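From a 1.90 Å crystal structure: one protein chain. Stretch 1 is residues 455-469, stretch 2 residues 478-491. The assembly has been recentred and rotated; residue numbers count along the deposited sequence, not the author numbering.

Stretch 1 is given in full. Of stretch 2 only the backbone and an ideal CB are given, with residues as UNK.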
# COMPACT_ATOMS: atom_id res chain seq x y z
N THR A 455 1.39 27.66 -7.05
CA THR A 455 0.29 27.48 -7.97
C THR A 455 0.10 25.99 -8.28
O THR A 455 0.95 25.40 -8.98
CB THR A 455 0.56 28.28 -9.24
OG1 THR A 455 0.71 29.67 -8.89
CG2 THR A 455 -0.59 28.12 -10.22
N PRO A 456 -0.98 25.38 -7.76
CA PRO A 456 -1.17 23.95 -7.96
C PRO A 456 -1.67 23.69 -9.38
O PRO A 456 -2.64 24.31 -9.82
CB PRO A 456 -2.23 23.58 -6.93
CG PRO A 456 -2.47 24.78 -6.07
CD PRO A 456 -2.02 25.95 -6.89
N TRP A 457 -0.98 22.82 -10.11
CA TRP A 457 -1.24 22.68 -11.55
C TRP A 457 -0.72 21.33 -12.04
O TRP A 457 0.39 20.96 -11.69
CB TRP A 457 -0.57 23.83 -12.33
CG TRP A 457 -1.12 23.99 -13.73
CD1 TRP A 457 -0.44 23.82 -14.91
CD2 TRP A 457 -2.46 24.32 -14.09
NE1 TRP A 457 -1.27 24.06 -15.98
CE2 TRP A 457 -2.52 24.37 -15.50
CE3 TRP A 457 -3.60 24.64 -13.35
CZ2 TRP A 457 -3.70 24.67 -16.19
CZ3 TRP A 457 -4.79 24.93 -14.05
CH2 TRP A 457 -4.81 24.94 -15.45
N ARG A 458 -1.53 20.61 -12.81
CA ARG A 458 -1.16 19.31 -13.39
C ARG A 458 -1.28 19.41 -14.92
O ARG A 458 -2.31 19.80 -15.41
CB ARG A 458 -2.11 18.20 -12.94
CG ARG A 458 -2.07 17.84 -11.45
CD ARG A 458 -1.08 16.77 -11.07
NE ARG A 458 -1.30 15.48 -11.74
CZ ARG A 458 -1.99 14.46 -11.25
NH1 ARG A 458 -2.59 14.51 -10.07
NH2 ARG A 458 -2.10 13.36 -11.97
N THR A 459 -0.23 19.02 -15.63
CA THR A 459 -0.15 19.06 -17.08
C THR A 459 0.07 17.67 -17.72
O THR A 459 0.37 17.56 -18.92
CB THR A 459 1.01 20.01 -17.50
OG1 THR A 459 2.21 19.66 -16.82
CG2 THR A 459 0.65 21.43 -17.16
N ASP A 460 -0.18 16.61 -16.94
CA ASP A 460 0.06 15.21 -17.36
C ASP A 460 -1.23 14.43 -17.61
O ASP A 460 -1.19 13.19 -17.75
CB ASP A 460 0.86 14.46 -16.28
CG ASP A 460 0.17 14.44 -14.90
OD1 ASP A 460 -0.32 15.49 -14.46
OD2 ASP A 460 0.13 13.37 -14.25
N CYS A 461 -2.37 15.11 -17.63
CA CYS A 461 -3.68 14.41 -17.59
C CYS A 461 -3.91 13.53 -18.82
O CYS A 461 -4.58 12.51 -18.72
CB CYS A 461 -4.84 15.38 -17.34
SG CYS A 461 -4.69 16.36 -15.79
N GLY A 462 -3.31 13.91 -19.96
CA GLY A 462 -3.41 13.13 -21.22
C GLY A 462 -2.84 11.73 -21.10
O GLY A 462 -3.21 10.87 -21.88
N SER A 463 -1.96 11.50 -20.12
CA SER A 463 -1.39 10.17 -19.86
C SER A 463 -2.40 9.08 -19.46
O SER A 463 -2.11 7.92 -19.65
CB SER A 463 -0.31 10.24 -18.75
OG SER A 463 0.68 11.21 -19.07
N TYR A 464 -3.56 9.46 -18.93
CA TYR A 464 -4.48 8.53 -18.26
C TYR A 464 -5.72 8.29 -19.13
O TYR A 464 -6.75 7.80 -18.65
CB TYR A 464 -4.85 9.04 -16.84
CG TYR A 464 -3.58 9.47 -16.12
CD1 TYR A 464 -2.63 8.56 -15.73
CD2 TYR A 464 -3.31 10.80 -15.96
CE1 TYR A 464 -1.42 8.97 -15.17
CE2 TYR A 464 -2.12 11.24 -15.40
CZ TYR A 464 -1.18 10.33 -15.01
OH TYR A 464 0.00 10.84 -14.47
N ARG A 465 -5.58 8.60 -20.41
CA ARG A 465 -6.70 8.53 -21.36
C ARG A 465 -7.44 7.19 -21.36
O ARG A 465 -8.67 7.16 -21.44
CB ARG A 465 -6.18 8.86 -22.77
CG ARG A 465 -7.24 8.89 -23.84
CD ARG A 465 -8.13 10.11 -23.71
NE ARG A 465 -9.23 10.10 -24.67
CZ ARG A 465 -10.43 9.54 -24.46
NH1 ARG A 465 -10.71 8.90 -23.34
NH2 ARG A 465 -11.34 9.63 -25.43
N LEU A 466 -6.70 6.09 -21.21
CA LEU A 466 -7.28 4.75 -21.33
C LEU A 466 -8.09 4.32 -20.09
O LEU A 466 -8.76 3.27 -20.10
CB LEU A 466 -6.19 3.71 -21.64
CG LEU A 466 -5.49 3.84 -22.99
CD1 LEU A 466 -4.42 2.76 -23.17
CD2 LEU A 466 -6.48 3.83 -24.15
N PHE A 467 -8.02 5.12 -19.04
CA PHE A 467 -8.89 4.93 -17.87
C PHE A 467 -10.25 5.62 -18.06
O PHE A 467 -11.13 5.46 -17.22
CB PHE A 467 -8.24 5.45 -16.59
CG PHE A 467 -7.00 4.71 -16.19
CD1 PHE A 467 -7.07 3.57 -15.37
CD2 PHE A 467 -5.74 5.13 -16.63
CE1 PHE A 467 -5.93 2.88 -15.01
CE2 PHE A 467 -4.60 4.44 -16.27
CZ PHE A 467 -4.68 3.32 -15.42
N ASN A 468 -10.43 6.37 -19.17
CA ASN A 468 -11.51 7.36 -19.26
C ASN A 468 -12.42 7.17 -20.49
O ASN A 468 -12.57 8.09 -21.30
CB ASN A 468 -10.92 8.79 -19.30
CG ASN A 468 -10.43 9.27 -17.92
OD1 ASN A 468 -11.21 9.73 -17.09
ND2 ASN A 468 -9.15 9.18 -17.69
N PRO A 469 -13.08 6.01 -20.60
CA PRO A 469 -13.90 5.79 -21.79
C PRO A 469 -15.01 6.82 -22.05
O PRO A 469 -15.25 7.16 -23.21
CB PRO A 469 -14.47 4.38 -21.57
CG PRO A 469 -14.42 4.17 -20.09
CD PRO A 469 -13.17 4.89 -19.65
N UNK A 478 -9.33 17.27 -28.49
CA UNK A 478 -8.97 16.87 -27.13
C UNK A 478 -10.19 16.24 -26.46
O UNK A 478 -11.33 16.51 -26.85
CB UNK A 478 -8.46 18.06 -26.32
N UNK A 479 -9.92 15.43 -25.45
CA UNK A 479 -10.91 14.84 -24.59
C UNK A 479 -10.81 15.51 -23.22
O UNK A 479 -9.75 15.98 -22.83
CB UNK A 479 -10.72 13.32 -24.49
N UNK A 480 -11.92 15.56 -22.49
CA UNK A 480 -11.96 16.25 -21.21
C UNK A 480 -10.87 15.76 -20.26
O UNK A 480 -10.26 16.57 -19.56
CB UNK A 480 -13.33 16.07 -20.56
N UNK A 481 -10.60 14.45 -20.27
CA UNK A 481 -9.64 13.86 -19.35
C UNK A 481 -8.19 14.25 -19.66
O UNK A 481 -7.33 14.05 -18.83
CB UNK A 481 -9.78 12.34 -19.38
N UNK A 482 -7.93 14.77 -20.86
CA UNK A 482 -6.62 15.25 -21.28
C UNK A 482 -6.25 16.62 -20.70
O UNK A 482 -5.07 16.98 -20.68
CB UNK A 482 -6.57 15.32 -22.81
N UNK A 483 -7.24 17.42 -20.31
CA UNK A 483 -7.02 18.82 -20.07
C UNK A 483 -6.28 19.09 -18.75
O UNK A 483 -6.51 18.40 -17.75
CB UNK A 483 -8.36 19.55 -20.08
N UNK A 484 -5.40 20.06 -18.79
CA UNK A 484 -4.64 20.51 -17.62
C UNK A 484 -5.58 21.16 -16.60
O UNK A 484 -6.53 21.87 -16.97
CB UNK A 484 -3.54 21.49 -18.03
N UNK A 485 -5.35 20.89 -15.31
CA UNK A 485 -6.28 21.26 -14.26
C UNK A 485 -5.56 21.71 -13.01
O UNK A 485 -4.36 21.46 -12.85
CB UNK A 485 -7.21 20.09 -13.93
N UNK A 486 -6.31 22.33 -12.10
CA UNK A 486 -5.80 22.80 -10.81
C UNK A 486 -5.60 21.67 -9.82
O UNK A 486 -6.35 21.51 -8.84
CB UNK A 486 -6.75 23.84 -10.21
N UNK A 487 -4.58 20.88 -10.11
CA UNK A 487 -3.97 19.91 -9.21
C UNK A 487 -4.67 18.56 -9.16
O UNK A 487 -4.48 17.79 -8.21
CB UNK A 487 -3.92 20.50 -7.80
N UNK A 488 -5.42 18.24 -10.21
CA UNK A 488 -5.94 16.88 -10.33
C UNK A 488 -6.13 16.44 -11.74
O UNK A 488 -6.25 17.26 -12.62
CB UNK A 488 -7.27 16.75 -9.59
N UNK A 489 -6.14 15.12 -11.95
CA UNK A 489 -6.47 14.54 -13.27
C UNK A 489 -7.46 13.41 -13.02
O UNK A 489 -7.22 12.56 -12.16
CB UNK A 489 -5.23 14.04 -14.00
N UNK A 490 -8.53 13.34 -13.82
CA UNK A 490 -9.45 12.20 -13.65
C UNK A 490 -8.72 10.84 -13.75
O UNK A 490 -8.04 10.56 -14.74
CB UNK A 490 -10.56 12.27 -14.70
N UNK A 491 -8.89 10.01 -12.73
CA UNK A 491 -8.29 8.68 -12.67
C UNK A 491 -7.05 8.60 -11.79
O UNK A 491 -6.38 7.58 -11.74
CB UNK A 491 -7.93 8.22 -14.08

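Position 478 has nothing of stretch 1 within 5.5 Å of its ideal CB, so the visible atoms hardly restrict it; the residue is Leu478, which makes no contact. At 479, CA-to-CB points toward stretch 1 and the ideal CB lies 3.6 Å from Arg465 NE, which favours a small or polar side chain. Ser479 is found, its OG over one face of the guanidinium, 3.3 Å from Arg465 NH2, at an angle too poor for a hydrogen bond. Position 480 is out of reach and tells little; it is Ser480.

At 481 the bond again points toward stretch 1, and the ideal CB is only 3.5 Å from Asn468 CG. Little room remains, so glycine, alanine or serine would suit. Ser481 keeps to this limit, with its CB 3.4 Å from Asn468 CG, and its OG donates to a water (2.8 Å) that in turn donates to Cys461 O (3.0 Å).

Position 482 directs its CB away, yet it passes Gly462 CA at 4.2 Å, and the positive Arg465 is nearby. An acidic or polar side chain able to turn back would fit. Asp482 does so with chi1 m: its OD1 approaches Arg465 CD at 3.4 Å but stays 4.3 Å from Arg465 NE, beyond a salt bridge. A water bridges OD1 to Gly462 O, 2.7 Å from each, and OD2 accepts from Ser479 N at 3.0 Å.

Position 483 points away, and many side chains would do; it is Leu483. At 484 the ideal CB faces Arg458 O at 3.4 Å and Trp457 CZ2 at 3.7 Å, so a small residue, perhaps with a hydroxyl, is expected. Ser484 places OG 3.4 Å from Thr459 CA.

The backbone fixes 485 more than its side chain does: Arg458 N donates to O of 485 (3.0 Å), and N of 485 donates to Arg458 O (3.2 Å), forming a single antiparallel bridge. With CB pointing away, a long side chain is free to leave; Arg485 folds back on its own stretch, where NH1 and NH2 each reach Ser480 O at 2.8 Å.

At 486 CB points away overall but runs near the Trp457 ring, and a small polar group is plausible. Ser486 OG lies at the ring edge, 3.6 Å from Trp457 CZ3, and a water donates to it and to Pro456 O.

Positive phi (84°) at 487 favours glycine, asparagine or aspartate, and its ideal CB packs 3.6 Å from Pro456 CB. Asn487 OD1 accepts from a water 2.9 Å away that accepts from Trp457 N at 3.0 Å. Position 488 points away, so stretch 1 hardly restricts it; it is Trp488.

At 489 the ideal CB sits 3.0 Å from Cys461 SG, a clash unless the two are covalently linked. Cysteine is the clear choice, and Cys489 SG bonds Cys461 SG at 2.1 Å.

At 490, phi of -55° permits proline; Pro490 O accepts a weak hydrogen bond from Asn468 ND2 (3.4 Å). Position 491, with phi 102°, would jam any CB against the preceding carbonyl, and Gly491 answers this.

Stretch 2, residues 478-491: LSSSDLSRSNWCPG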
# COMPACT_ATOMS: atom_id res chain seq x y z
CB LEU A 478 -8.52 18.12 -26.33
CG LEU A 478 -7.19 18.71 -26.82
CD1 LEU A 478 -6.94 20.12 -26.21
CD2 LEU A 478 -6.06 17.76 -26.50
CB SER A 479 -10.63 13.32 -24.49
OG SER A 479 -11.75 12.60 -23.98
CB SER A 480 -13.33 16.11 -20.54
OG SER A 480 -13.35 16.86 -19.33
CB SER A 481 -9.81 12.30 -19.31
OG SER A 481 -9.48 11.69 -20.54
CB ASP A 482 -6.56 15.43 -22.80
CG ASP A 482 -6.82 14.14 -23.60
OD1 ASP A 482 -6.58 13.02 -23.07
OD2 ASP A 482 -7.21 14.27 -24.79
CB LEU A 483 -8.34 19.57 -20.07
CG LEU A 483 -9.22 19.43 -21.32
CD1 LEU A 483 -10.52 20.11 -21.03
CD2 LEU A 483 -8.52 20.06 -22.52
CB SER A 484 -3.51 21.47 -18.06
OG SER A 484 -2.53 20.79 -18.83
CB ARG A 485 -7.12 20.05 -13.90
CG ARG A 485 -8.22 19.73 -14.90
CD ARG A 485 -8.85 18.40 -14.53
NE ARG A 485 -10.05 18.14 -15.29
CZ ARG A 485 -10.12 17.51 -16.47
NH1 ARG A 485 -9.04 17.07 -17.09
NH2 ARG A 485 -11.30 17.33 -17.03
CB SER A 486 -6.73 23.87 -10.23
OG SER A 486 -6.65 25.07 -10.99
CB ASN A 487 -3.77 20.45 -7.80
CG ASN A 487 -2.50 19.92 -7.15
OD1 ASN A 487 -1.52 19.64 -7.83
ND2 ASN A 487 -2.50 19.81 -5.83
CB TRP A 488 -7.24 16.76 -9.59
CG TRP A 488 -8.35 17.72 -9.96
CD1 TRP A 488 -8.47 19.03 -9.60
CD2 TRP A 488 -9.56 17.38 -10.66
NE1 TRP A 488 -9.66 19.54 -10.05
CE2 TRP A 488 -10.34 18.55 -10.72
CE3 TRP A 488 -10.03 16.22 -11.27
CZ2 TRP A 488 -11.58 18.58 -11.33
CZ3 TRP A 488 -11.28 16.26 -11.90
CH2 TRP A 488 -12.04 17.42 -11.91
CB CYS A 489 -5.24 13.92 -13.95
SG CYS A 489 -3.89 15.02 -14.45
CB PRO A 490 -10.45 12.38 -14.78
CG PRO A 490 -10.45 13.85 -15.05
CD PRO A 490 -9.03 14.30 -14.82
O HOH W 1 -4.51 26.14 -9.70
O HOH W 2 0.85 21.16 -8.34
O HOH W 3 -2.83 17.99 -19.29
O HOH W 4 -6.73 11.63 -20.65
O HOH W 5 -4.55 11.57 -24.10
O HOH W 6 -7.68 12.34 -26.78
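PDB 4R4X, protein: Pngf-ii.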